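Long-range contacts in ABC-type amino acid transport system, permease component (Caldanaerobacter subterraneus subsp. tengcongensis MB4, PDB 4YMU), which probably carries amino acids, arginine among them, across the cell membrane as the membrane-spanning permease subunit of an ABC transporter: residues C[6-11]-C[182-187]; C[169-174]-C[193-198]. All coordinates share one frame; numbering follows the deposited sequence.

Two neighbouring contacts illustrate how one long helix can collect distant parts of a chain. Both draw on helix 186-214: contact 1 uses its first residues, with the link from helix 174-182, contact 2 a turn further along. Their partners differ, the N-terminal segment 6-11 in contact 1 and the loop segment 169-174, just ahead of helix 174-182, in contact 2. Along the chain the segments alternate, 6-11, 169-174, 182-187 and 193-198. The centres lie 14 Å apart and the nearest atoms about 6 Å, without touching. Both reach the second subunit, so the same helix ties the chain together beside it. Contact 2 lies nearer the chain's centre, its Tyr196 side chain about 8 Å from a bound arginine.

Contact 1: C[6-11]-C[182-187]; sequences LSMVKY and TYRYFE
Met8 on Glu187 and Tyr11 on Thr182 make a mainly apolar contact that joins the short N-terminal helical turn 6-9 and the residues after it to the junction where helix 174-182 ends and helix 186-214 begins. The centre of the contact lies about 30 Å from the centre of the chain. The buried Met8 makes the largest contribution: bent at both chi2 and chi3, its chain ends with CE 3.4 Å from Glu187 CG, the two side chains crossing at about a right angle. Arg184 CD lies near Met8 CE and Ser7 OG. Met8 also packs on Ile178, Pro188 and Ile191.

Tyr11 and Thr182 form a second patch, meeting tip to tip, with Tyr11 OH 3.1 Å from the methyl carbon Thr182 CG2. A chi1 of 63° sets Thr182 OG1 between its own backbone N and carbonyl carbon, where it accepts from Arg184 N at 3.1 Å in an ST turn; OG1 is also hydrogen-bonded to Ile178 O. The methyl is the branch turned to the tyrosine.

Arg184 NH1 and Glu187 OE1 form a salt bridge at 3.4 Å, weak as a hydrogen bond. Glu187 OE2 accepts a hydrogen bond from the backbone N of Asp4, and Gln80 of the second subunit adds a weak one to OE1. Thus the aliphatic part of Glu187 serves Met8, and the nearby guanidinium would probably help to stabilise its carboxylate's negative charge.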
loop_
_atom_site.group_PDB
_atom_site.type_symbol
_atom_site.label_atom_id
_atom_site.label_comp_id
_atom_site.label_asym_id
_atom_site.label_seq_id
_atom_site.Cartn_x
_atom_site.Cartn_y
_atom_site.Cartn_z
ATOM N N LEU C 6 -38.915 30.182 -3.008
ATOM C CA LEU C 6 -39.224 30.952 -4.207
ATOM C C LEU C 6 -38.751 32.392 -4.046
ATOM O O LEU C 6 -38.259 33.007 -4.996
ATOM C CB LEU C 6 -40.724 30.919 -4.506
ATOM C CG LEU C 6 -41.361 29.560 -4.807
ATOM C CD1 LEU C 6 -41.665 28.768 -3.524
ATOM C CD2 LEU C 6 -42.606 29.737 -5.663
ATOM N N SER C 7 -38.889 32.914 -2.830
ATOM C CA SER C 7 -38.443 34.266 -2.501
ATOM C C SER C 7 -36.956 34.414 -2.759
ATOM O O SER C 7 -36.458 35.514 -2.998
ATOM C CB SER C 7 -38.741 34.562 -1.033
ATOM O OG SER C 7 -38.253 33.517 -0.206
ATOM N N MET C 8 -36.266 33.279 -2.705
ATOM C CA MET C 8 -34.826 33.194 -2.881
ATOM C C MET C 8 -34.427 33.312 -4.348
ATOM O O MET C 8 -33.313 33.747 -4.654
ATOM C CB MET C 8 -34.341 31.871 -2.299
ATOM C CG MET C 8 -33.064 31.939 -1.503
ATOM S SD MET C 8 -32.951 33.307 -0.356
ATOM C CE MET C 8 -34.445 33.057 0.599
ATOM N N VAL C 9 -35.341 32.928 -5.243
ATOM C CA VAL C 9 -35.064 32.911 -6.686
ATOM C C VAL C 9 -34.460 34.216 -7.202
ATOM O O VAL C 9 -33.454 34.206 -7.907
ATOM C CB VAL C 9 -36.327 32.571 -7.525
ATOM C CG1 VAL C 9 -36.018 32.667 -9.021
ATOM C CG2 VAL C 9 -36.855 31.187 -7.172
ATOM N N LYS C 10 -35.068 35.331 -6.811
ATOM C CA LYS C 10 -34.666 36.662 -7.264
ATOM C C LYS C 10 -33.241 37.019 -6.864
ATOM O O LYS C 10 -32.665 37.971 -7.388
ATOM C CB LYS C 10 -35.650 37.712 -6.736
ATOM C CG LYS C 10 -35.483 38.044 -5.260
ATOM C CD LYS C 10 -36.468 39.123 -4.810
ATOM C CE LYS C 10 -37.867 38.563 -4.678
ATOM N NZ LYS C 10 -38.019 37.682 -3.489
ATOM N N TYR C 11 -32.681 36.260 -5.928
ATOM C CA TYR C 11 -31.328 36.519 -5.447
ATOM C C TYR C 11 -30.270 35.699 -6.189
ATOM O O TYR C 11 -29.072 35.783 -5.884
ATOM C CB TYR C 11 -31.248 36.282 -3.941
ATOM C CG TYR C 11 -32.132 37.238 -3.187
ATOM C CD1 TYR C 11 -31.798 38.581 -3.083
ATOM C CD2 TYR C 11 -33.307 36.804 -2.596
ATOM C CE1 TYR C 11 -32.605 39.467 -2.410
ATOM C CE2 TYR C 11 -34.119 37.678 -1.919
ATOM C CZ TYR C 11 -33.763 39.010 -1.825
ATOM O OH TYR C 11 -34.573 39.887 -1.148
ATOM N N THR C 182 -34.285 39.935 3.739
ATOM C CA THR C 182 -35.375 38.958 3.791
ATOM C C THR C 182 -35.619 38.473 5.208
ATOM O O THR C 182 -36.693 37.933 5.519
ATOM C CB THR C 182 -35.098 37.716 2.877
ATOM O OG1 THR C 182 -33.935 37.002 3.336
ATOM C CG2 THR C 182 -34.902 38.142 1.429
ATOM N N TYR C 183 -34.623 38.688 6.064
ATOM C CA TYR C 183 -34.613 38.168 7.436
ATOM C C TYR C 183 -34.540 36.632 7.452
ATOM O O TYR C 183 -34.710 35.998 8.497
ATOM C CB TYR C 183 -35.801 38.707 8.254
ATOM C CG TYR C 183 -35.919 40.223 8.205
ATOM C CD1 TYR C 183 -35.247 41.026 9.114
ATOM C CD2 TYR C 183 -36.674 40.849 7.219
ATOM C CE1 TYR C 183 -35.346 42.406 9.056
ATOM C CE2 TYR C 183 -36.777 42.218 7.151
ATOM C CZ TYR C 183 -36.114 43.001 8.070
ATOM O OH TYR C 183 -36.225 44.384 7.999
ATOM N N ARG C 184 -34.217 36.054 6.294
ATOM C CA ARG C 184 -34.122 34.604 6.144
ATOM C C ARG C 184 -32.672 34.150 5.994
ATOM O O ARG C 184 -31.968 34.574 5.076
ATOM C CB ARG C 184 -34.936 34.130 4.935
ATOM C CG ARG C 184 -36.433 34.322 5.075
ATOM C CD ARG C 184 -37.196 33.784 3.875
ATOM N NE ARG C 184 -38.639 33.808 4.103
ATOM C CZ ARG C 184 -39.291 32.957 4.892
ATOM N NH1 ARG C 184 -38.631 32.012 5.545
ATOM N NH2 ARG C 184 -40.603 33.058 5.043
ATOM N N TYR C 185 -32.240 33.293 6.916
ATOM C CA TYR C 185 -30.899 32.715 6.889
ATOM C C TYR C 185 -30.934 31.295 6.336
ATOM O O TYR C 185 -30.116 30.942 5.497
ATOM C CB TYR C 185 -30.305 32.674 8.298
ATOM C CG TYR C 185 -29.448 33.859 8.659
ATOM C CD1 TYR C 185 -28.356 34.198 7.884
ATOM C CD2 TYR C 185 -29.722 34.634 9.791
ATOM C CE1 TYR C 185 -27.553 35.282 8.212
ATOM C CE2 TYR C 185 -28.929 35.713 10.131
ATOM C CZ TYR C 185 -27.843 36.035 9.338
ATOM O OH TYR C 185 -27.036 37.109 9.648
ATOM N N PHE C 186 -31.883 30.502 6.834
ATOM C CA PHE C 186 -32.057 29.100 6.471
ATOM C C PHE C 186 -31.961 28.814 4.980
ATOM O O PHE C 186 -31.020 28.159 4.522
ATOM C CB PHE C 186 -33.409 28.608 6.984
ATOM C CG PHE C 186 -33.669 27.157 6.717
ATOM C CD1 PHE C 186 -33.299 26.192 7.647
ATOM C CD2 PHE C 186 -34.289 26.746 5.542
ATOM C CE1 PHE C 186 -33.542 24.844 7.411
ATOM C CE2 PHE C 186 -34.534 25.397 5.298
ATOM C CZ PHE C 186 -34.161 24.449 6.236
ATOM N N GLU C 187 -32.943 29.295 4.228
ATOM C CA GLU C 187 -33.028 28.978 2.806
ATOM C C GLU C 187 -31.773 29.340 1.978
ATOM O O GLU C 187 -31.287 28.511 1.203
ATOM C CB GLU C 187 -34.338 29.514 2.186
ATOM C CG GLU C 187 -35.001 30.653 2.960
ATOM C CD GLU C 187 -35.972 30.189 4.047
ATOM O OE1 GLU C 187 -35.691 30.405 5.245
ATOM O OE2 GLU C 187 -37.041 29.640 3.708
#

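Contact 2: C[169-174]-C[193-198]; sequences ADLTRQ and AAIYFV
A short loop, 169-174, with helical backbone angles at 171-173, lies against helix 186-214, its CA atoms approaching no closer than 8.5 Å, between Thr172 and Ala193. The loop is organised by an Asx turn at Asp170, just ahead of helix 174-182. Asp170 OD2 accepts from Thr172 N at 3.1 Å, the donor standing above the carboxylate plane, while OD1 takes Arg173 N at 2.7 Å on its syn side. Gln174 NE2 reaches back to Asp170 O in a nearly straight bond, 174° at the hydrogen.

Thus fixed, the loop presents Leu171 and Thr172 to the helix. Leu171 has CG anti to the backbone N (chi1 173°), and its CD2 lies over one face of the Tyr196 ring, 3.7 Å from the centroid and 17° off the ring normal, a CH-pi contact. The same methyl lies 3.7 Å from Ile195 CG2, while Leu171 CD1 meets Ile195 CD1, so both leucine methyls are engaged by the helix.

Tyr196 thus has two roles, its ring offering a face to the leucine and its hydroxyl a polar link to the threonine. Replacing it with an alanine would probably open a gap above Leu171 CD2 and leave Thr172 OG1 without its mate on the helix. The tyrosine also packs on Thr22 of helix 12-44 and on Pro66 of the second subunit. Its side chain is about 8 Å from a bound arginine, so the contact lies near, not in, the ligand pocket. At the ring's edge, Thr172 OG1 and Tyr196 OH share a hydrogen bond of 3.0 Å, the two side chains crossing at about a right angle.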
loop_
_atom_site.group_PDB
_atom_site.type_symbol
_atom_site.label_atom_id
_atom_site.label_comp_id
_atom_site.label_asym_id
_atom_site.label_seq_id
_atom_site.Cartn_x
_atom_site.Cartn_y
_atom_site.Cartn_z
ATOM N N ALA C 169 -16.843 38.904 -0.226
ATOM C CA ALA C 169 -18.140 38.510 -0.788
ATOM C C ALA C 169 -18.131 37.169 -1.544
ATOM O O ALA C 169 -18.509 37.102 -2.722
ATOM C CB ALA C 169 -18.683 39.604 -1.675
ATOM N N ASP C 170 -17.734 36.101 -0.860
ATOM C CA ASP C 170 -17.703 34.783 -1.473
ATOM C C ASP C 170 -19.119 34.231 -1.527
ATOM O O ASP C 170 -20.087 34.956 -1.315
ATOM C CB ASP C 170 -16.823 33.833 -0.661
ATOM C CG ASP C 170 -17.493 33.390 0.633
ATOM O OD1 ASP C 170 -18.203 34.215 1.256
ATOM O OD2 ASP C 170 -17.359 32.203 1.005
ATOM N N LEU C 171 -19.240 32.940 -1.796
ATOM C CA LEU C 171 -20.538 32.306 -1.880
ATOM C C LEU C 171 -21.214 32.229 -0.498
ATOM O O LEU C 171 -22.445 32.253 -0.394
ATOM C CB LEU C 171 -20.379 30.915 -2.496
ATOM C CG LEU C 171 -21.592 29.992 -2.525
ATOM C CD1 LEU C 171 -22.638 30.520 -3.489
ATOM C CD2 LEU C 171 -21.163 28.574 -2.904
ATOM N N THR C 172 -20.414 32.134 0.561
ATOM C CA THR C 172 -20.968 31.969 1.902
ATOM C C THR C 172 -21.498 33.306 2.448
ATOM O O THR C 172 -22.546 33.364 3.114
ATOM C CB THR C 172 -19.915 31.360 2.857
ATOM O OG1 THR C 172 -19.676 29.998 2.485
ATOM C CG2 THR C 172 -20.405 31.372 4.284
ATOM N N ARG C 173 -20.785 34.381 2.117
ATOM C CA ARG C 173 -21.139 35.725 2.565
ATOM C C ARG C 173 -22.537 36.122 2.101
ATOM O O ARG C 173 -23.229 36.866 2.793
ATOM C CB ARG C 173 -20.103 36.733 2.074
ATOM C CG ARG C 173 -20.270 38.141 2.616
ATOM C CD ARG C 173 -20.517 38.165 4.124
ATOM N NE ARG C 173 -19.886 39.332 4.740
ATOM C CZ ARG C 173 -20.302 40.591 4.596
ATOM N NH1 ARG C 173 -21.364 40.876 3.850
ATOM N NH2 ARG C 173 -19.647 41.577 5.198
ATOM N N GLN C 174 -22.947 35.614 0.937
ATOM C CA GLN C 174 -24.246 35.939 0.358
ATOM C C GLN C 174 -25.389 35.768 1.347
ATOM O O GLN C 174 -26.287 36.603 1.400
ATOM C CB GLN C 174 -24.520 35.107 -0.899
ATOM C CG GLN C 174 -23.476 35.276 -1.983
ATOM C CD GLN C 174 -23.130 36.732 -2.258
ATOM O OE1 GLN C 174 -23.993 37.542 -2.606
ATOM N NE2 GLN C 174 -21.852 37.066 -2.109
ATOM N N ALA C 193 -25.011 25.685 0.548
ATOM C CA ALA C 193 -24.496 24.354 0.829
ATOM C C ALA C 193 -24.648 23.502 -0.425
ATOM O O ALA C 193 -23.671 22.944 -0.906
ATOM C CB ALA C 193 -25.229 23.722 2.000
ATOM N N ALA C 194 -25.862 23.458 -0.972
ATOM C CA ALA C 194 -26.137 22.756 -2.222
ATOM C C ALA C 194 -25.162 23.150 -3.337
ATOM O O ALA C 194 -24.634 22.280 -4.032
ATOM C CB ALA C 194 -27.571 22.983 -2.662
ATOM N N ILE C 195 -24.910 24.443 -3.511
ATOM C CA ILE C 195 -23.955 24.855 -4.538
ATOM C C ILE C 195 -22.555 24.284 -4.251
ATOM O O ILE C 195 -21.867 23.816 -5.167
ATOM C CB ILE C 195 -23.862 26.392 -4.691
ATOM C CG1 ILE C 195 -25.203 26.985 -5.116
ATOM C CG2 ILE C 195 -22.834 26.774 -5.729
ATOM C CD1 ILE C 195 -25.123 28.477 -5.435
ATOM N N TYR C 196 -22.140 24.320 -2.984
ATOM C CA TYR C 196 -20.838 23.778 -2.590
ATOM C C TYR C 196 -20.774 22.293 -2.914
ATOM O O TYR C 196 -19.772 21.811 -3.419
ATOM C CB TYR C 196 -20.558 23.991 -1.092
ATOM C CG TYR C 196 -19.912 25.327 -0.756
ATOM C CD1 TYR C 196 -18.615 25.610 -1.159
ATOM C CD2 TYR C 196 -20.605 26.301 -0.031
ATOM C CE1 TYR C 196 -18.019 26.828 -0.857
ATOM C CE2 TYR C 196 -20.018 27.534 0.279
ATOM C CZ TYR C 196 -18.727 27.796 -0.139
ATOM O OH TYR C 196 -18.136 29.014 0.161
ATOM N N PHE C 197 -21.864 21.591 -2.638
ATOM C CA PHE C 197 -21.951 20.165 -2.857
ATOM C C PHE C 197 -21.812 19.840 -4.334
ATOM O O PHE C 197 -21.002 18.991 -4.720
ATOM C CB PHE C 197 -23.270 19.623 -2.341
ATOM C CG PHE C 197 -23.379 18.133 -2.450
ATOM C CD1 PHE C 197 -22.663 17.310 -1.592
ATOM C CD2 PHE C 197 -24.168 17.550 -3.430
ATOM C CE1 PHE C 197 -22.755 15.931 -1.691
ATOM C CE2 PHE C 197 -24.261 16.171 -3.535
ATOM C CZ PHE C 197 -23.555 15.362 -2.664
ATOM N N VAL C 198 -22.616 20.507 -5.155
ATOM C CA VAL C 198 -22.573 20.285 -6.593
ATOM C C VAL C 198 -21.187 20.597 -7.169
ATOM O O VAL C 198 -20.694 19.883 -8.048
ATOM C CB VAL C 198 -23.714 21.032 -7.317
ATOM C CG1 VAL C 198 -23.339 21.359 -8.744
ATOM C CG2 VAL C 198 -24.992 20.193 -7.255
#